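Local coordinates for protein pyrrolidone-carboxylate peptidase (Pyrococcus furiosus, PDB 1X10) that removes N-terminal pyroglutamyl (5-oxoproline) groups from polypeptides as a thiol protease of the C15 family, assembling as a homotetramer, at residues A[47-50]-A[51-55]; A[139-142]-A[143-146]; A[192-195]-A[196-199]. The protein carries 3 engineered substitutions. All blocks are in the same frame, centred on the assembly; numbering follows the deposited sequence.

Contact 1. Residues A[47-50]-A[51-55]; sequences KAKE and VLEKT
At the start of helix 47-59, Lys49 and Glu53 sit one turn apart and their side chains cross at a slant, Lys49 CG passing 4.0 Å from Glu53 OE2. The glutamate chain folds at chi2 (-57°), and its CG comes close over the carbonyl oxygen of Lys49, CG to O 3.0 Å. Lys49 bends at chi3 and chi4, and its NZ stays 5.3 Å from Glu53 OE2, too far for a salt bridge, though the opposite charges may still attract weakly. Glu50 and Lys54 repeat the spacing, Glu50 OE1 to Lys54 NZ being 5.0 Å. The helix covers the central sheet, with Val51 on Leu41 of strand 34-41, and lies against helix 141-156, where Ala48 packs on Leu141 and Leu52 on Leu148. Glu53 OE1 also shares a weak hydrogen bond with His152 ND1 of that helix. With an alanine in place of Glu53, Lys49 would probably lose its nearby opposite charge and His152 this weak partner. Lys47 NZ forms a salt bridge with Glu94. Beneath the side chains run the i to i+4 bonds of a regular alpha helix: Val51 N reaches Lys47 O at 3.0 Å, almost straight at 176°, and Leu52, Glu53 and Lys54 follow suit. One turn on, Val51 O takes two donors from opposite faces of its plane, Thr55 N at 2.9 Å and Thr55 OG1 at 2.7 Å, the hydroxyl of this buried residue coming from above the carbonyl plane.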
ATOM      1  N   LYS A  47      -9.402   7.268 -31.749  1.00 16.62           N
ATOM      2  CA  LYS A  47      -9.803   8.664 -31.753  1.00 17.27           C
ATOM      3  C   LYS A  47      -8.709   9.542 -31.144  1.00 17.60           C
ATOM      4  O   LYS A  47      -8.406  10.618 -31.665  1.00 17.06           O
ATOM      5  CB  LYS A  47     -11.106   8.831 -30.969  1.00 19.21           C
ATOM      6  CG  LYS A  47     -11.733  10.209 -31.079  1.00 21.12           C
ATOM      7  CD  LYS A  47     -13.158  10.196 -30.534  1.00 24.01           C
ATOM      8  CE  LYS A  47     -14.040   9.211 -31.307  1.00 24.85           C
ATOM      9  NZ  LYS A  47     -15.450   9.176 -30.814  1.00 25.93           N
ATOM     10  N   ALA A  48      -8.118   9.076 -30.046  1.00 16.48           N
ATOM     11  CA  ALA A  48      -7.057   9.822 -29.382  1.00 16.65           C
ATOM     12  C   ALA A  48      -5.881  10.015 -30.335  1.00 16.75           C
ATOM     13  O   ALA A  48      -5.247  11.070 -30.350  1.00 16.59           O
ATOM     14  CB  ALA A  48      -6.602   9.088 -28.128  1.00 15.76           C
ATOM     15  N   LYS A  49      -5.587   8.991 -31.129  1.00 16.99           N
ATOM     16  CA  LYS A  49      -4.488   9.083 -32.085  1.00 18.04           C
ATOM     17  C   LYS A  49      -4.802  10.138 -33.146  1.00 17.57           C
ATOM     18  O   LYS A  49      -3.944  10.941 -33.504  1.00 17.57           O
ATOM     19  CB  LYS A  49      -4.248   7.733 -32.767  1.00 19.12           C
ATOM     20  CG  LYS A  49      -3.042   7.732 -33.699  1.00 20.91           C
ATOM     21  CD  LYS A  49      -2.708   6.338 -34.194  1.00 22.77           C
ATOM     22  CE  LYS A  49      -3.608   5.911 -35.332  1.00 24.68           C
ATOM     23  NZ  LYS A  49      -3.302   6.685 -36.571  1.00 27.18           N
ATOM     24  N   GLU A  50      -6.034  10.126 -33.643  1.00 18.24           N
ATOM     25  CA  GLU A  50      -6.464  11.084 -34.660  1.00 18.61           C
ATOM     26  C   GLU A  50      -6.269  12.506 -34.159  1.00 17.81           C
ATOM     27  O   GLU A  50      -5.645  13.332 -34.827  1.00 18.14           O
ATOM     28  CB  GLU A  50      -7.944  10.891 -34.999  1.00 20.49           C
ATOM     29  CG  GLU A  50      -8.291   9.569 -35.642  1.00 23.68           C
ATOM     30  CD  GLU A  50      -9.779   9.452 -35.925  1.00 25.55           C
ATOM     31  OE1 GLU A  50     -10.326  10.349 -36.603  1.00 27.35           O
ATOM     32  OE2 GLU A  50     -10.402   8.467 -35.471  1.00 27.25           O
ATOM     33  N   VAL A  51      -6.825  12.784 -32.985  1.00 16.59           N
ATOM     34  CA  VAL A  51      -6.727  14.107 -32.383  1.00 16.20           C
ATOM     35  C   VAL A  51      -5.268  14.485 -32.145  1.00 15.89           C
ATOM     36  O   VAL A  51      -4.853  15.600 -32.462  1.00 15.80           O
ATOM     37  CB  VAL A  51      -7.496  14.165 -31.041  1.00 15.76           C
ATOM     38  CG1 VAL A  51      -7.371  15.547 -30.424  1.00 14.84           C
ATOM     39  CG2 VAL A  51      -8.961  13.821 -31.273  1.00 16.02           C
ATOM     40  N   LEU A  52      -4.494  13.549 -31.604  1.00 15.53           N
ATOM     41  CA  LEU A  52      -3.083  13.789 -31.319  1.00 15.84           C
ATOM     42  C   LEU A  52      -2.340  14.178 -32.600  1.00 16.16           C
ATOM     43  O   LEU A  52      -1.650  15.193 -32.645  1.00 15.22           O
ATOM     44  CB  LEU A  52      -2.437  12.529 -30.735  1.00 16.34           C
ATOM     45  CG  LEU A  52      -1.185  12.636 -29.854  1.00 17.35           C
ATOM     46  CD1 LEU A  52      -0.326  11.397 -30.072  1.00 16.75           C
ATOM     47  CD2 LEU A  52      -0.392  13.876 -30.164  1.00 17.87           C
ATOM     48  N   GLU A  53      -2.481  13.353 -33.633  1.00 16.40           N
ATOM     49  CA  GLU A  53      -1.820  13.601 -34.909  1.00 17.78           C
ATOM     50  C   GLU A  53      -2.211  14.955 -35.493  1.00 17.57           C
ATOM     51  O   GLU A  53      -1.351  15.726 -35.908  1.00 17.28           O
ATOM     52  CB  GLU A  53      -2.169  12.501 -35.918  1.00 18.76           C
ATOM     53  CG  GLU A  53      -1.773  11.089 -35.508  1.00 21.44           C
ATOM     54  CD  GLU A  53      -0.289  10.938 -35.222  1.00 22.99           C
ATOM     55  OE1 GLU A  53       0.519  11.671 -35.829  1.00 24.71           O
ATOM     56  OE2 GLU A  53       0.076  10.070 -34.400  1.00 24.26           O
ATOM     57  N   LYS A  54      -3.510  15.234 -35.528  1.00 17.71           N
ATOM     58  CA  LYS A  54      -3.998  16.496 -36.067  1.00 18.37           C
ATOM     59  C   LYS A  54      -3.414  17.671 -35.291  1.00 17.61           C
ATOM     60  O   LYS A  54      -2.981  18.659 -35.881  1.00 17.10           O
ATOM     61  CB  LYS A  54      -5.527  16.548 -36.008  1.00 20.08           C
ATOM     62  CG  LYS A  54      -6.213  15.475 -36.836  1.00 22.77           C
ATOM     63  CD  LYS A  54      -7.729  15.555 -36.706  1.00 24.67           C
ATOM     64  CE  LYS A  54      -8.410  14.360 -37.366  1.00 25.74           C
ATOM     65  NZ  LYS A  54      -8.083  14.259 -38.813  1.00 27.77           N
ATOM     66  N   THR A  55      -3.395  17.553 -33.968  1.00 16.92           N
ATOM     67  CA  THR A  55      -2.864  18.605 -33.112  1.00 16.66           C
ATOM     68  C   THR A  55      -1.382  18.848 -33.377  1.00 16.64           C
ATOM     69  O   THR A  55      -0.949  19.989 -33.525  1.00 16.21           O
ATOM     70  CB  THR A  55      -3.059  18.254 -31.628  1.00 17.03           C
ATOM     71  OG1 THR A  55      -4.452  18.035 -31.378  1.00 17.72           O
ATOM     72  CG2 THR A  55      -2.570  19.387 -30.738  1.00 17.03           C
TER

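Contact 2. Residues A[139-142]-A[143-146]; sequences LYLS and NYVM. Engineered in segment 139-142: Ser142 (natural residue Cys).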
ATOM      1  N   LEU A 139      -0.206   0.496 -19.985  1.00 11.87           N
ATOM      2  CA  LEU A 139      -0.416   0.094 -21.378  1.00 12.31           C
ATOM      3  C   LEU A 139      -1.828   0.488 -21.805  1.00 12.85           C
ATOM      4  O   LEU A 139      -2.468  -0.191 -22.620  1.00 12.71           O
ATOM      5  CB  LEU A 139      -0.217  -1.422 -21.533  1.00 12.87           C
ATOM      6  CG  LEU A 139       1.197  -1.936 -21.238  1.00 12.88           C
ATOM      7  CD1 LEU A 139       1.272  -3.458 -21.382  1.00 13.68           C
ATOM      8  CD2 LEU A 139       2.148  -1.276 -22.202  1.00 12.40           C
ATOM      9  N   TYR A 140      -2.294   1.603 -21.247  1.00 12.16           N
ATOM     10  CA  TYR A 140      -3.618   2.141 -21.517  1.00 12.36           C
ATOM     11  C   TYR A 140      -3.452   3.386 -22.400  1.00 11.92           C
ATOM     12  O   TYR A 140      -2.545   3.439 -23.223  1.00 11.23           O
ATOM     13  CB  TYR A 140      -4.301   2.467 -20.182  1.00 12.43           C
ATOM     14  CG  TYR A 140      -5.783   2.798 -20.235  1.00 13.84           C
ATOM     15  CD1 TYR A 140      -6.694   1.951 -20.870  1.00 14.42           C
ATOM     16  CD2 TYR A 140      -6.282   3.931 -19.586  1.00 14.07           C
ATOM     17  CE1 TYR A 140      -8.065   2.221 -20.853  1.00 14.98           C
ATOM     18  CE2 TYR A 140      -7.653   4.213 -19.564  1.00 14.84           C
ATOM     19  CZ  TYR A 140      -8.535   3.353 -20.197  1.00 14.96           C
ATOM     20  OH  TYR A 140      -9.884   3.626 -20.172  1.00 14.57           O
ATOM     21  N   LEU A 141      -4.298   4.397 -22.235  1.00 11.88           N
ATOM     22  CA  LEU A 141      -4.182   5.573 -23.093  1.00 12.14           C
ATOM     23  C   LEU A 141      -3.000   6.507 -22.860  1.00 11.97           C
ATOM     24  O   LEU A 141      -2.528   7.134 -23.803  1.00 11.97           O
ATOM     25  CB  LEU A 141      -5.492   6.360 -23.086  1.00 14.01           C
ATOM     26  CG  LEU A 141      -6.365   5.728 -24.181  1.00 15.55           C
ATOM     27  CD1 LEU A 141      -7.785   5.588 -23.736  1.00 16.55           C
ATOM     28  CD2 LEU A 141      -6.239   6.543 -25.455  1.00 15.01           C
ATOM     29  N   SER A 142      -2.510   6.603 -21.628  1.00 10.94           N
ATOM     30  CA  SER A 142      -1.367   7.475 -21.372  1.00 10.69           C
ATOM     31  C   SER A 142      -0.161   6.987 -22.170  1.00 10.17           C
ATOM     32  O   SER A 142       0.483   7.771 -22.864  1.00 10.40           O
ATOM     33  CB  SER A 142      -1.030   7.499 -19.881  1.00 10.44           C
ATOM     34  OG  SER A 142      -2.063   8.148 -19.154  1.00 10.20           O
ATOM     35  N   ASN A 143       0.135   5.692 -22.074  1.00  9.80           N
ATOM     36  CA  ASN A 143       1.262   5.106 -22.794  1.00 10.11           C
ATOM     37  C   ASN A 143       1.049   5.207 -24.304  1.00 10.10           C
ATOM     38  O   ASN A 143       1.990   5.431 -25.067  1.00  9.97           O
ATOM     39  CB  ASN A 143       1.427   3.635 -22.402  1.00 10.20           C
ATOM     40  CG  ASN A 143       2.509   2.944 -23.190  1.00 10.02           C
ATOM     41  OD1 ASN A 143       3.700   3.151 -22.951  1.00  9.87           O
ATOM     42  ND2 ASN A 143       2.100   2.117 -24.153  1.00 10.42           N
ATOM     43  N   TYR A 144      -0.200   5.029 -24.715  1.00 10.45           N
ATOM     44  CA  TYR A 144      -0.606   5.086 -26.116  1.00 10.35           C
ATOM     45  C   TYR A 144      -0.200   6.437 -26.717  1.00 10.35           C
ATOM     46  O   TYR A 144       0.485   6.494 -27.741  1.00  9.98           O
ATOM     47  CB  TYR A 144      -2.125   4.891 -26.184  1.00 10.38           C
ATOM     48  CG  TYR A 144      -2.767   4.910 -27.555  1.00 11.18           C
ATOM     49  CD1 TYR A 144      -2.619   3.841 -28.444  1.00 11.63           C
ATOM     50  CD2 TYR A 144      -3.609   5.960 -27.926  1.00 10.85           C
ATOM     51  CE1 TYR A 144      -3.310   3.816 -29.667  1.00 11.55           C
ATOM     52  CE2 TYR A 144      -4.297   5.944 -29.134  1.00 11.77           C
ATOM     53  CZ  TYR A 144      -4.148   4.872 -29.996  1.00 11.86           C
ATOM     54  OH  TYR A 144      -4.871   4.855 -31.163  1.00 12.62           O
ATOM     55  N   VAL A 145      -0.606   7.526 -26.073  1.00 10.20           N
ATOM     56  CA  VAL A 145      -0.262   8.853 -26.569  1.00 10.58           C
ATOM     57  C   VAL A 145       1.235   9.137 -26.418  1.00 10.75           C
ATOM     58  O   VAL A 145       1.846   9.751 -27.293  1.00  9.85           O
ATOM     59  CB  VAL A 145      -1.070   9.953 -25.844  1.00 11.42           C
ATOM     60  CG1 VAL A 145      -2.547   9.820 -26.188  1.00 10.69           C
ATOM     61  CG2 VAL A 145      -0.867   9.848 -24.349  1.00 13.74           C
ATOM     62  N   MET A 146       1.827   8.686 -25.316  1.00 10.15           N
ATOM     63  CA  MET A 146       3.256   8.902 -25.109  1.00 10.52           C
ATOM     64  C   MET A 146       4.060   8.274 -26.248  1.00 10.72           C
ATOM     65  O   MET A 146       4.984   8.892 -26.784  1.00 10.80           O
ATOM     66  CB  MET A 146       3.706   8.299 -23.775  1.00 10.35           C
ATOM     67  CG  MET A 146       5.176   8.568 -23.451  1.00  9.81           C
ATOM     68  SD  MET A 146       5.744   7.696 -21.970  1.00 10.13           S
ATOM     69  CE  MET A 146       7.484   8.207 -21.954  1.00  8.62           C
TER
HETATM   70  O   HOH W   1      -0.637   1.804 -24.789  1.00  7.48           O
HETATM   71  O   HOH W   2      -1.273   3.905 -19.954  1.00  8.87           O
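Leu141 and Tyr144 lie side by side and point the same way, Leu141 CD2 meeting Tyr144 CD2 at 3.7 Å, obliquely to the ring. The other methyl of the leucine, CD1, sits over one face of the Tyr140 ring, near its rim; Leu141 thus touches both tyrosines, one with each methyl. With chi1 at -180° the Tyr144 ring swings out beside the carbonyl carbon and reaches helix 47-59, touching Ala48 and Lys49; its hydroxyl bonds to the backbone N of Gly46, while the ring meets Phe45 edge-to-face. On another side of the turn, Leu139 and Asn143 also run alongside each other, Leu139 CD2 being 3.9 Å from Asn143 ND2. That amide nitrogen bonds to Val83 O and also gives a proton to a water, ND2 to water 2.8 Å, which in turn donates to Tyr140 O at 3.0 Å. A second water accepts from Tyr140 N at 2.8 Å and from Asn143 N at 3.1 Å. Tyr140, the N-cap residue of helix 141-156, closes the first turn by accepting from Tyr144 N, O to N 3.2 Å. Engineered Ser142, in place of the active-site cysteine, hydrogen-bonds through OG to active-site His166, and Met146 packs on Glu79, the third active-site residue. Two waters and Val83 O thus supply partners for polar atoms at this helix start, right where the natural enzyme has its cysteine nucleophile.

Contact 3. Residues A[192-195]-A[196-199]; sequences ALEA and VKVA. Engineered in segment 192-195: Ala192 (natural residue Glu).
Lys197 lies between two neighbours from the preceding turn. Its extended chain crosses Leu193 obliquely, CE touching Leu193 CG at 3.9 Å, and crosses Glu194 at about a right angle, CD lying 3.9 Å from Glu194 OE2. The charged ends do not meet: NZ stands 4.7 Å from Glu194 OE2, and a water spans the gap, donating to OE2 at 2.7 Å and accepting from Lys197 NZ at 2.8 Å. The other carboxylate oxygen, OE1, faces a methyl of Val198, CG2, at 3.9 Å. Glu194 reaches both partners because its CG is anti to the backbone N (chi1 180°) while the chain kinks at chi2 (68°), bringing the carboxylate to Lys197 and Val198. Under these side chains lies the regular hydrogen bonding of helix 189-206: Lys197 N approaches Leu193 O in the carbonyl plane at 3.0 Å, and Val198 N meets Glu194 O at 2.8 Å.

Further out, Glu194 OE1 has a long, weak ion pair with Arg127. Leu193, Val196 and Lys197 pack on Leu26 of helix 18-26, Ala195 and Val198 on Leu124 of helix 117-126, and Ala192, Val196 and Ala199 on strands of the central sheet. Ala192 is engineered; the natural glutamate, probably the completely buried, non-ion-paired one that contributes favourably to stability, is absent here. The contact is therefore amphipathic, with small apolar groups pressed against the sheet and, on the outer side, a water-bridged pair of opposite charges whose attraction the water probably weakens, where Lys197 lays its CE against Leu193 and sends NZ to the water.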
ATOM      1  N   ALA A 192       0.030  20.059  -8.777  1.00 12.49           N
ATOM      2  CA  ALA A 192       0.096  19.299 -10.021  1.00 12.19           C
ATOM      3  C   ALA A 192       0.294  20.267 -11.189  1.00 12.29           C
ATOM      4  O   ALA A 192       1.109  20.028 -12.087  1.00 11.68           O
ATOM      5  CB  ALA A 192      -1.194  18.493 -10.217  1.00 12.84           C
ATOM      6  N   LEU A 193      -0.453  21.365 -11.170  1.00 12.43           N
ATOM      7  CA  LEU A 193      -0.359  22.369 -12.224  1.00 12.84           C
ATOM      8  C   LEU A 193       1.036  22.982 -12.253  1.00 13.03           C
ATOM      9  O   LEU A 193       1.644  23.110 -13.318  1.00 12.97           O
ATOM     10  CB  LEU A 193      -1.410  23.463 -12.007  1.00 12.45           C
ATOM     11  CG  LEU A 193      -1.392  24.667 -12.954  1.00 12.62           C
ATOM     12  CD1 LEU A 193      -1.614  24.211 -14.397  1.00 12.35           C
ATOM     13  CD2 LEU A 193      -2.479  25.656 -12.536  1.00 12.60           C
ATOM     14  N   GLU A 194       1.546  23.350 -11.083  1.00 13.17           N
ATOM     15  CA  GLU A 194       2.870  23.956 -10.990  1.00 13.34           C
ATOM     16  C   GLU A 194       3.945  22.979 -11.463  1.00 12.45           C
ATOM     17  O   GLU A 194       4.923  23.378 -12.096  1.00 11.89           O
ATOM     18  CB  GLU A 194       3.160  24.397  -9.550  1.00 14.64           C
ATOM     19  CG  GLU A 194       4.533  25.039  -9.365  1.00 17.56           C
ATOM     20  CD  GLU A 194       4.657  26.392 -10.049  1.00 19.42           C
ATOM     21  OE1 GLU A 194       5.792  26.919 -10.124  1.00 21.36           O
ATOM     22  OE2 GLU A 194       3.628  26.938 -10.507  1.00 20.61           O
ATOM     23  N   ALA A 195       3.760  21.700 -11.156  1.00 11.55           N
ATOM     24  CA  ALA A 195       4.713  20.678 -11.567  1.00 11.40           C
ATOM     25  C   ALA A 195       4.834  20.663 -13.091  1.00 11.09           C
ATOM     26  O   ALA A 195       5.936  20.594 -13.626  1.00 10.48           O
ATOM     27  CB  ALA A 195       4.268  19.297 -11.055  1.00 11.06           C
ATOM     28  N   VAL A 196       3.698  20.725 -13.783  1.00 11.30           N
ATOM     29  CA  VAL A 196       3.704  20.728 -15.242  1.00 11.70           C
ATOM     30  C   VAL A 196       4.363  22.009 -15.765  1.00 12.35           C
ATOM     31  O   VAL A 196       5.112  21.974 -16.737  1.00 11.43           O
ATOM     32  CB  VAL A 196       2.263  20.602 -15.811  1.00 11.33           C
ATOM     33  CG1 VAL A 196       2.285  20.694 -17.336  1.00 10.68           C
ATOM     34  CG2 VAL A 196       1.657  19.272 -15.383  1.00 11.40           C
ATOM     35  N   LYS A 197       4.084  23.140 -15.117  1.00 13.31           N
ATOM     36  CA  LYS A 197       4.680  24.407 -15.531  1.00 13.90           C
ATOM     37  C   LYS A 197       6.196  24.313 -15.386  1.00 14.02           C
ATOM     38  O   LYS A 197       6.944  24.762 -16.253  1.00 14.21           O
ATOM     39  CB  LYS A 197       4.162  25.568 -14.675  1.00 15.20           C
ATOM     40  CG  LYS A 197       2.721  25.964 -14.946  1.00 17.36           C
ATOM     41  CD  LYS A 197       2.333  27.198 -14.133  1.00 18.99           C
ATOM     42  CE  LYS A 197       0.855  27.535 -14.316  1.00 20.10           C
ATOM     43  NZ  LYS A 197       0.412  28.668 -13.447  1.00 20.96           N
ATOM     44  N   VAL A 198       6.646  23.725 -14.283  1.00 13.58           N
ATOM     45  CA  VAL A 198       8.075  23.567 -14.047  1.00 13.83           C
ATOM     46  C   VAL A 198       8.721  22.692 -15.120  1.00 13.23           C
ATOM     47  O   VAL A 198       9.805  23.002 -15.613  1.00 13.51           O
ATOM     48  CB  VAL A 198       8.348  22.950 -12.667  1.00 14.04           C
ATOM     49  CG1 VAL A 198       9.827  22.597 -12.538  1.00 14.22           C
ATOM     50  CG2 VAL A 198       7.937  23.938 -11.570  1.00 14.38           C
ATOM     51  N   ALA A 199       8.054  21.599 -15.482  1.00 13.12           N
ATOM     52  CA  ALA A 199       8.572  20.695 -16.503  1.00 12.32           C
ATOM     53  C   ALA A 199       8.755  21.442 -17.821  1.00 12.24           C
ATOM     54  O   ALA A 199       9.754  21.254 -18.524  1.00 11.89           O
ATOM     55  CB  ALA A 199       7.614  19.515 -16.699  1.00 12.42           C
TER
HETATM   56  O   HOH W   3       1.025  27.238 -11.159  1.00 26.01           O

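Overall arrangement
Contacts 1 and 2 belong to neighbouring helices, 47-59 and 141-156, and touch through Ala48 with Leu141 and Lys49 with Tyr144, the centres lying 13 Å apart. Contact 3, on helix 189-206, sits on the opposite side of the chain's centre, its centre 23 Å from that of contact 1 and 20 Å from that of contact 2. Contact 2 is buried and carries the active-site position, with waters and aromatic packing. Contact 1 is partly buried, and its pairs Lys49-Glu53 and Glu50-Lys54 stay too far apart to bridge directly. Contact 3 is also largely buried, yet keeps one charged pair, linked by water, beside the apolar residues that meet the sheet.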